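Local coordinates for protein endo-1,4-beta-xylanase (Uncultured bacterium, PDB 7AX7) that uses cobalt(II) to cleave acetyl groups from acetylated xylan, acting as the carbohydrate esterase family 4 domain of a multidomain xylanase, at residues 10-15 / 60-65; 20-25 / 49-54; 144-149 / 187-192. All coordinates share one frame; numbering follows the deposited sequence.

How the contacts relate
The three contacts lie on one parallel sheet and the helices that pack against it, in the polysaccharide deacetylase (NodB homology) fold. Contact 1, at the ends of strands 4-11 and 58-61, builds the cobalt site. Contact 2 is nested within the chain loop that contact 1 closes: helix 16-28 follows the first strand and helix 46-54 precedes the second. Their centres are about 15 Å apart, and they touch where Pro14 meets Met49 and Phe10 meets Val21. Contact 3 follows later in the chain, its centre about 22 Å from that of contact 1 and about 23 Å from that of contact 2, where the loop entering strand 148-153 meets the end of helix 182-189, well away from the metal.

Contact 1: residues 10-15 / 60-65; sequences FDDGPS and ASHSYT. With CO (cobalt (II) ion), chain B.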
# COMPACT_ATOMS: atom_id res chain seq x y z
N PHE A 10 1.07 -2.65 -0.93
CA PHE A 10 1.76 -3.51 0.02
C PHE A 10 1.89 -2.79 1.36
O PHE A 10 2.39 -1.66 1.41
CB PHE A 10 3.14 -3.90 -0.51
CG PHE A 10 3.09 -4.77 -1.74
CD1 PHE A 10 3.04 -6.16 -1.62
CD2 PHE A 10 3.11 -4.21 -3.01
CE1 PHE A 10 3.01 -6.97 -2.75
CE2 PHE A 10 3.08 -5.01 -4.15
CZ PHE A 10 3.03 -6.40 -4.02
N ASP A 11 1.47 -3.46 2.43
CA ASP A 11 1.54 -2.97 3.80
C ASP A 11 2.68 -3.62 4.59
O ASP A 11 2.99 -4.80 4.40
CB ASP A 11 0.24 -3.28 4.56
CG ASP A 11 -0.86 -2.28 4.29
OD1 ASP A 11 -0.64 -1.32 3.51
OD2 ASP A 11 -1.96 -2.47 4.87
N ASP A 12 3.29 -2.83 5.48
CA ASP A 12 4.06 -3.28 6.64
C ASP A 12 5.58 -3.27 6.42
O ASP A 12 6.33 -3.61 7.35
CB ASP A 12 3.62 -4.68 7.08
CG ASP A 12 2.21 -4.71 7.65
OD1 ASP A 12 1.54 -3.66 7.73
OD2 ASP A 12 1.75 -5.81 8.03
N GLY A 13 6.05 -2.87 5.24
CA GLY A 13 7.48 -2.77 5.02
C GLY A 13 8.06 -1.42 5.43
O GLY A 13 7.43 -0.65 6.16
N PRO A 14 9.30 -1.13 4.99
CA PRO A 14 10.10 -2.05 4.18
C PRO A 14 10.66 -3.19 5.02
O PRO A 14 10.86 -3.03 6.23
CB PRO A 14 11.25 -1.17 3.65
CG PRO A 14 10.95 0.26 4.13
CD PRO A 14 10.04 0.09 5.32
N SER A 15 10.87 -4.33 4.38
CA SER A 15 11.55 -5.47 4.96
C SER A 15 12.42 -6.09 3.88
O SER A 15 12.38 -5.70 2.71
CB SER A 15 10.56 -6.51 5.51
OG SER A 15 9.89 -7.17 4.45
N ALA A 60 3.78 5.51 0.84
CA ALA A 60 2.64 6.03 1.58
C ALA A 60 2.78 5.66 3.06
O ALA A 60 3.70 4.95 3.46
CB ALA A 60 1.31 5.49 0.99
N SER A 61 1.85 6.14 3.88
CA SER A 61 1.96 6.05 5.33
C SER A 61 1.12 4.90 5.88
O SER A 61 -0.05 4.75 5.52
CB SER A 61 1.51 7.36 5.97
OG SER A 61 1.52 7.26 7.38
N HIS A 62 1.73 4.08 6.74
CA HIS A 62 1.01 3.06 7.50
C HIS A 62 1.15 3.28 9.01
O HIS A 62 1.10 2.33 9.80
CB HIS A 62 1.51 1.67 7.09
CG HIS A 62 0.54 0.56 7.36
ND1 HIS A 62 -0.83 0.74 7.39
CD2 HIS A 62 0.74 -0.76 7.60
CE1 HIS A 62 -1.43 -0.41 7.64
NE2 HIS A 62 -0.50 -1.34 7.77
N SER A 63 1.35 4.54 9.42
CA SER A 63 1.61 4.97 10.79
C SER A 63 3.08 4.76 11.18
O SER A 63 3.86 4.24 10.38
CB SER A 63 0.69 4.27 11.80
OG SER A 63 1.21 3.01 12.21
N TYR A 64 3.46 5.18 12.39
CA TYR A 64 4.85 5.03 12.84
C TYR A 64 5.10 3.72 13.60
O TYR A 64 6.10 3.05 13.35
CB TYR A 64 5.28 6.23 13.69
CG TYR A 64 6.79 6.30 13.80
CD1 TYR A 64 7.54 6.89 12.80
CD2 TYR A 64 7.46 5.72 14.87
CE1 TYR A 64 8.92 6.93 12.86
CE2 TYR A 64 8.84 5.76 14.95
CZ TYR A 64 9.56 6.37 13.93
OH TYR A 64 10.94 6.42 13.99
N THR A 65 4.21 3.34 14.54
CA THR A 65 4.41 2.16 15.37
C THR A 65 3.47 1.01 15.01
O THR A 65 3.57 -0.06 15.62
CB THR A 65 4.22 2.49 16.86
OG1 THR A 65 2.89 2.96 17.09
CG2 THR A 65 5.21 3.55 17.32
CO CO B . -0.42 -3.43 8.57
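This is a metal-bridged contact at the active site of the deacetylase domain, where Asp12 and His62, at the C-terminal ends of strands 4-11 and 58-61, share one cobalt ion. Asp12 OD1 binds the cobalt at 2.1 Å and His62 NE2 binds it at 2.2 Å; His66 adds its own NE2, completing the Asp-His-His set of family 4 carbohydrate esterases. The Asp12 carboxylate lies nearly coplanar with the imidazole, 19° between planes, and OD1 comes in at the ring edge, 3.0 Å from His62 CD2. The proximity of OD1 to NE2 reflects their common metal, not a bond between them.

Asp11 approaches differently. Its carboxylate stacks over one face of the His62 ring, offset toward the rim, with Asp11 CG 3.6 Å from His62 NE2 and the planes 29° apart. With CG anti to its own backbone N (chi1 -158°), His62 reaches across to the 10-15 segment. Its ND1 is hydrogen-bonded to the Arg100 carbonyl, which orients the ring and turns NE2 to the metal. Arg100 also forms a salt bridge with Asp11 OD1, so one residue steadies both partners of the stack. Phe35 of strand 33-36, the strand between 4-11 and 58-61 in the sheet, touches both Asp11 and His62, while His153 of strand 148-153 packs against Asp11 and Asp12 on the other flank of strand 4-11.

Contact 2: residues 20-25 / 49-54; sequences DVLDIL and MQRQVR
Leu22 lays its CB over the centre of the Arg51 guanidinium, 3.6 Å from CZ, while the rest of its side chain runs back along the arginine in the opposite direction. Leu22 CD1 thereby comes to 3.8 Å from Arg51 CD, so the leucine covers the aliphatic stem as well as one face of the charged head. Arg51 can span the gap between the helices because its CG stands anti to the backbone N and the chain stays extended from CG to NE.

At the far end the guanidinium meets Asp23 end-on. Both terminal nitrogens converge on a single oxygen: Arg51 NH2 donates to Asp23 OD1 at 2.7 Å and Arg51 NH1 donates to the same OD1 at 2.8 Å. The oxygen lies near the guanidinium plane, but the carboxylate is turned 42° from it. NH2 is received on the anti lone pair of OD1, whereas NH1 comes from above the carboxylate plane; both bonds are well short of straight. Arg51 NH2 has a second acidic partner in Glu26, one helical turn beyond Leu22, which would further fix the rotation of the head group.

Deeper in the interface, Leu22 crosses Gln52 at about a right angle, and the leucine CD2 packs 3.9 Å from Gln52 CG. The segment axes run nearly parallel, 19° apart with a closest approach of 11.0 Å, a wide spacing bridged chiefly by Leu22 and Arg51. Beneath them Phe34 of strand 33-36 touches both Leu22 and Gln52. Helix 159-174 covers helix 16-28 through Val21 and Ile24, and helix 74-92 packs on helix 46-54 through Met49 and Val53.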
# COMPACT_ATOMS: atom_id res chain seq x y z
N ASP A 20 12.39 -8.82 -2.59
CA ASP A 20 11.91 -9.88 -3.47
C ASP A 20 10.66 -9.42 -4.23
O ASP A 20 10.47 -9.78 -5.40
CB ASP A 20 11.62 -11.15 -2.67
CG ASP A 20 12.86 -11.71 -1.99
OD1 ASP A 20 13.93 -11.78 -2.63
OD2 ASP A 20 12.76 -12.07 -0.80
N VAL A 21 9.79 -8.66 -3.56
CA VAL A 21 8.64 -8.09 -4.25
C VAL A 21 9.13 -7.18 -5.38
O VAL A 21 8.64 -7.26 -6.52
CB VAL A 21 7.73 -7.35 -3.26
CG1 VAL A 21 6.62 -6.58 -3.99
CG2 VAL A 21 7.12 -8.33 -2.24
N LEU A 22 10.13 -6.34 -5.09
CA LEU A 22 10.64 -5.41 -6.09
C LEU A 22 11.24 -6.14 -7.29
O LEU A 22 11.05 -5.72 -8.44
CB LEU A 22 11.68 -4.48 -5.46
CG LEU A 22 11.17 -3.50 -4.40
CD1 LEU A 22 12.36 -2.79 -3.80
CD2 LEU A 22 10.16 -2.50 -5.01
N ASP A 23 12.02 -7.19 -7.03
CA ASP A 23 12.58 -7.99 -8.12
C ASP A 23 11.49 -8.40 -9.09
O ASP A 23 11.68 -8.31 -10.31
CB ASP A 23 13.28 -9.23 -7.56
CG ASP A 23 14.58 -8.91 -6.84
OD1 ASP A 23 15.08 -7.77 -6.96
OD2 ASP A 23 15.08 -9.81 -6.13
N ILE A 24 10.34 -8.82 -8.57
CA ILE A 24 9.25 -9.28 -9.42
C ILE A 24 8.59 -8.10 -10.13
O ILE A 24 8.32 -8.15 -11.34
CB ILE A 24 8.24 -10.08 -8.57
CG1 ILE A 24 8.87 -11.40 -8.11
CG2 ILE A 24 6.93 -10.30 -9.34
CD1 ILE A 24 8.14 -12.03 -6.91
N LEU A 25 8.29 -7.03 -9.39
CA LEU A 25 7.73 -5.85 -10.02
C LEU A 25 8.63 -5.34 -11.14
O LEU A 25 8.15 -4.98 -12.22
CB LEU A 25 7.49 -4.75 -8.98
CG LEU A 25 6.50 -5.04 -7.84
CD1 LEU A 25 6.44 -3.85 -6.90
CD2 LEU A 25 5.10 -5.37 -8.38
N MET A 49 14.23 1.48 0.20
CA MET A 49 13.41 2.65 -0.10
C MET A 49 13.98 3.44 -1.28
O MET A 49 13.23 3.97 -2.10
CB MET A 49 13.28 3.53 1.14
CG MET A 49 12.66 2.80 2.34
SD MET A 49 12.51 3.81 3.83
CE MET A 49 11.62 5.24 3.20
N GLN A 50 15.31 3.55 -1.37
CA GLN A 50 15.90 4.22 -2.52
C GLN A 50 15.52 3.51 -3.81
O GLN A 50 15.17 4.16 -4.81
CB GLN A 50 17.42 4.29 -2.39
CG GLN A 50 17.94 5.21 -1.29
CD GLN A 50 19.46 5.17 -1.18
OE1 GLN A 50 20.04 4.09 -1.06
NE2 GLN A 50 20.09 6.33 -1.25
N ARG A 51 15.58 2.17 -3.81
CA ARG A 51 15.19 1.41 -4.99
C ARG A 51 13.70 1.55 -5.29
O ARG A 51 13.30 1.64 -6.46
CB ARG A 51 15.57 -0.07 -4.80
CG ARG A 51 15.29 -0.95 -6.00
CD ARG A 51 15.58 -2.43 -5.72
NE ARG A 51 15.19 -3.28 -6.85
CZ ARG A 51 15.05 -4.60 -6.79
NH1 ARG A 51 15.26 -5.25 -5.65
NH2 ARG A 51 14.67 -5.27 -7.87
N GLN A 52 12.85 1.59 -4.26
CA GLN A 52 11.44 1.85 -4.49
C GLN A 52 11.24 3.16 -5.26
O GLN A 52 10.48 3.22 -6.23
CB GLN A 52 10.67 1.86 -3.16
CG GLN A 52 10.49 0.48 -2.52
CD GLN A 52 9.99 0.56 -1.07
OE1 GLN A 52 10.46 1.36 -0.27
NE2 GLN A 52 9.02 -0.29 -0.74
N VAL A 53 11.94 4.22 -4.83
CA VAL A 53 11.79 5.49 -5.53
C VAL A 53 12.36 5.40 -6.95
O VAL A 53 11.76 5.90 -7.90
CB VAL A 53 12.44 6.63 -4.71
CG1 VAL A 53 12.50 7.91 -5.52
CG2 VAL A 53 11.66 6.86 -3.40
N ARG A 54 13.51 4.73 -7.12
CA ARG A 54 14.07 4.59 -8.47
C ARG A 54 13.09 3.93 -9.42
O ARG A 54 12.99 4.33 -10.59
CB ARG A 54 15.38 3.79 -8.44
CG ARG A 54 16.58 4.58 -7.90
CD ARG A 54 17.91 3.96 -8.34
NE ARG A 54 18.07 2.54 -8.01
CZ ARG A 54 18.40 2.07 -6.82
NH1 ARG A 54 18.60 2.89 -5.79
NH2 ARG A 54 18.52 0.77 -6.63

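Contact 3: residues 144-149 / 187-192; sequences AKDGQI and EKKGVN
A type II beta turn, Lys145 to Gln148, leads into strand 148-153 and is tied by a salt bridge to the C-terminal end of helix 182-189. Lys189 NZ lies 3.0 Å from Asp146 OD1, approaching on its syn side 24° out of the carboxylate plane, and makes a weak second bond to Asp146 OD2 at 3.1 Å. The ammonium thus straddles both oxygens, though unequally. A bend at chi2 (-62°) swings the extended outer chain of Lys189 toward the turn, so that NZ reaches Asp146; on the way, Lys189 CE passes 4.4 Å from Gly147 CA.

Asp146 OD1 also accepts a hydrogen bond from Leu5 N, so the acid pins the turn to strand 4-11 as well as to the helix. Within the turn, Lys145 NZ donates to Gln148 OE1 at 2.6 Å, and the same oxygen also accepts from Asn202 ND2. Directly after Lys189, Gly190 takes positive phi in a Schellman motif that closes the helix. Leu5 packs against Lys188 and Lys189 beside the salt bridge, while farther along strand 148-153 Ile149 rests on Leu185 of helix 182-189.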
# COMPACT_ATOMS: atom_id res chain seq x y z
N ALA A 144 -10.05 -8.12 -8.59
CA ALA A 144 -9.74 -7.11 -9.59
C ALA A 144 -11.01 -6.61 -10.24
O ALA A 144 -11.87 -7.40 -10.65
CB ALA A 144 -8.81 -7.69 -10.65
N LYS A 145 -11.13 -5.30 -10.33
CA LYS A 145 -12.03 -4.65 -11.27
C LYS A 145 -11.45 -3.27 -11.52
O LYS A 145 -10.58 -2.80 -10.79
CB LYS A 145 -13.47 -4.60 -10.76
CG LYS A 145 -13.69 -3.84 -9.48
CD LYS A 145 -15.15 -3.96 -9.04
CE LYS A 145 -15.31 -3.78 -7.52
NZ LYS A 145 -15.09 -2.38 -7.05
N ASP A 146 -11.92 -2.66 -12.61
CA ASP A 146 -11.45 -1.33 -12.99
C ASP A 146 -11.49 -0.37 -11.81
O ASP A 146 -12.54 -0.20 -11.18
CB ASP A 146 -12.32 -0.81 -14.14
CG ASP A 146 -11.78 0.47 -14.74
OD1 ASP A 146 -10.61 0.82 -14.47
OD2 ASP A 146 -12.53 1.11 -15.49
N GLY A 147 -10.35 0.25 -11.50
CA GLY A 147 -10.26 1.23 -10.44
C GLY A 147 -10.00 0.69 -9.05
O GLY A 147 -9.92 1.48 -8.10
N GLN A 148 -9.82 -0.63 -8.90
CA GLN A 148 -9.75 -1.25 -7.58
C GLN A 148 -8.35 -1.19 -6.99
O GLN A 148 -7.34 -1.35 -7.69
CB GLN A 148 -10.20 -2.71 -7.66
CG GLN A 148 -10.52 -3.35 -6.30
CD GLN A 148 -11.76 -2.75 -5.65
OE1 GLN A 148 -12.62 -2.18 -6.32
NE2 GLN A 148 -11.85 -2.88 -4.33
N ILE A 149 -8.30 -0.99 -5.68
CA ILE A 149 -7.07 -1.06 -4.90
C ILE A 149 -7.03 -2.43 -4.23
O ILE A 149 -8.03 -2.86 -3.65
CB ILE A 149 -7.01 0.07 -3.86
CG1 ILE A 149 -7.03 1.44 -4.54
CG2 ILE A 149 -5.79 -0.09 -2.94
CD1 ILE A 149 -7.42 2.60 -3.60
N GLU A 187 -5.27 10.27 -10.22
CA GLU A 187 -4.95 11.21 -11.30
C GLU A 187 -5.62 10.79 -12.61
O GLU A 187 -6.26 11.60 -13.28
CB GLU A 187 -3.44 11.32 -11.46
CG GLU A 187 -2.95 12.54 -12.26
CD GLU A 187 -3.20 12.41 -13.76
OE1 GLU A 187 -3.56 13.44 -14.39
OE2 GLU A 187 -3.03 11.30 -14.31
N LYS A 188 -5.47 9.51 -12.98
CA LYS A 188 -5.93 9.09 -14.30
C LYS A 188 -7.45 8.98 -14.38
O LYS A 188 -8.03 9.15 -15.45
CB LYS A 188 -5.25 7.77 -14.69
CG LYS A 188 -3.76 7.90 -14.98
CD LYS A 188 -3.11 6.53 -15.26
CE LYS A 188 -1.59 6.61 -15.47
NZ LYS A 188 -1.19 7.24 -16.77
N LYS A 189 -8.12 8.71 -13.25
CA LYS A 189 -9.57 8.71 -13.24
C LYS A 189 -10.16 10.10 -13.07
O LYS A 189 -11.39 10.25 -13.13
CB LYS A 189 -10.11 7.79 -12.13
CG LYS A 189 -9.82 6.28 -12.32
CD LYS A 189 -10.48 5.75 -13.59
CE LYS A 189 -10.37 4.24 -13.69
NZ LYS A 189 -10.88 3.74 -15.01
N GLY A 190 -9.33 11.12 -12.85
CA GLY A 190 -9.85 12.46 -12.63
C GLY A 190 -10.68 12.58 -11.37
O GLY A 190 -11.70 13.29 -11.36
N VAL A 191 -10.28 11.90 -10.30
CA VAL A 191 -11.01 11.88 -9.04
C VAL A 191 -10.15 12.53 -7.97
O VAL A 191 -8.95 12.24 -7.86
CB VAL A 191 -11.41 10.45 -8.64
CG1 VAL A 191 -11.94 10.42 -7.20
CG2 VAL A 191 -12.42 9.88 -9.63
N ASN A 192 -10.75 13.42 -7.17
CA ASN A 192 -10.12 14.06 -6.02
C ASN A 192 -10.15 13.10 -4.83
O ASN A 192 -11.23 12.84 -4.28
CB ASN A 192 -10.83 15.37 -5.66
CG ASN A 192 -10.33 15.97 -4.35
OD1 ASN A 192 -9.18 15.76 -3.95
ND2 ASN A 192 -11.19 16.72 -3.67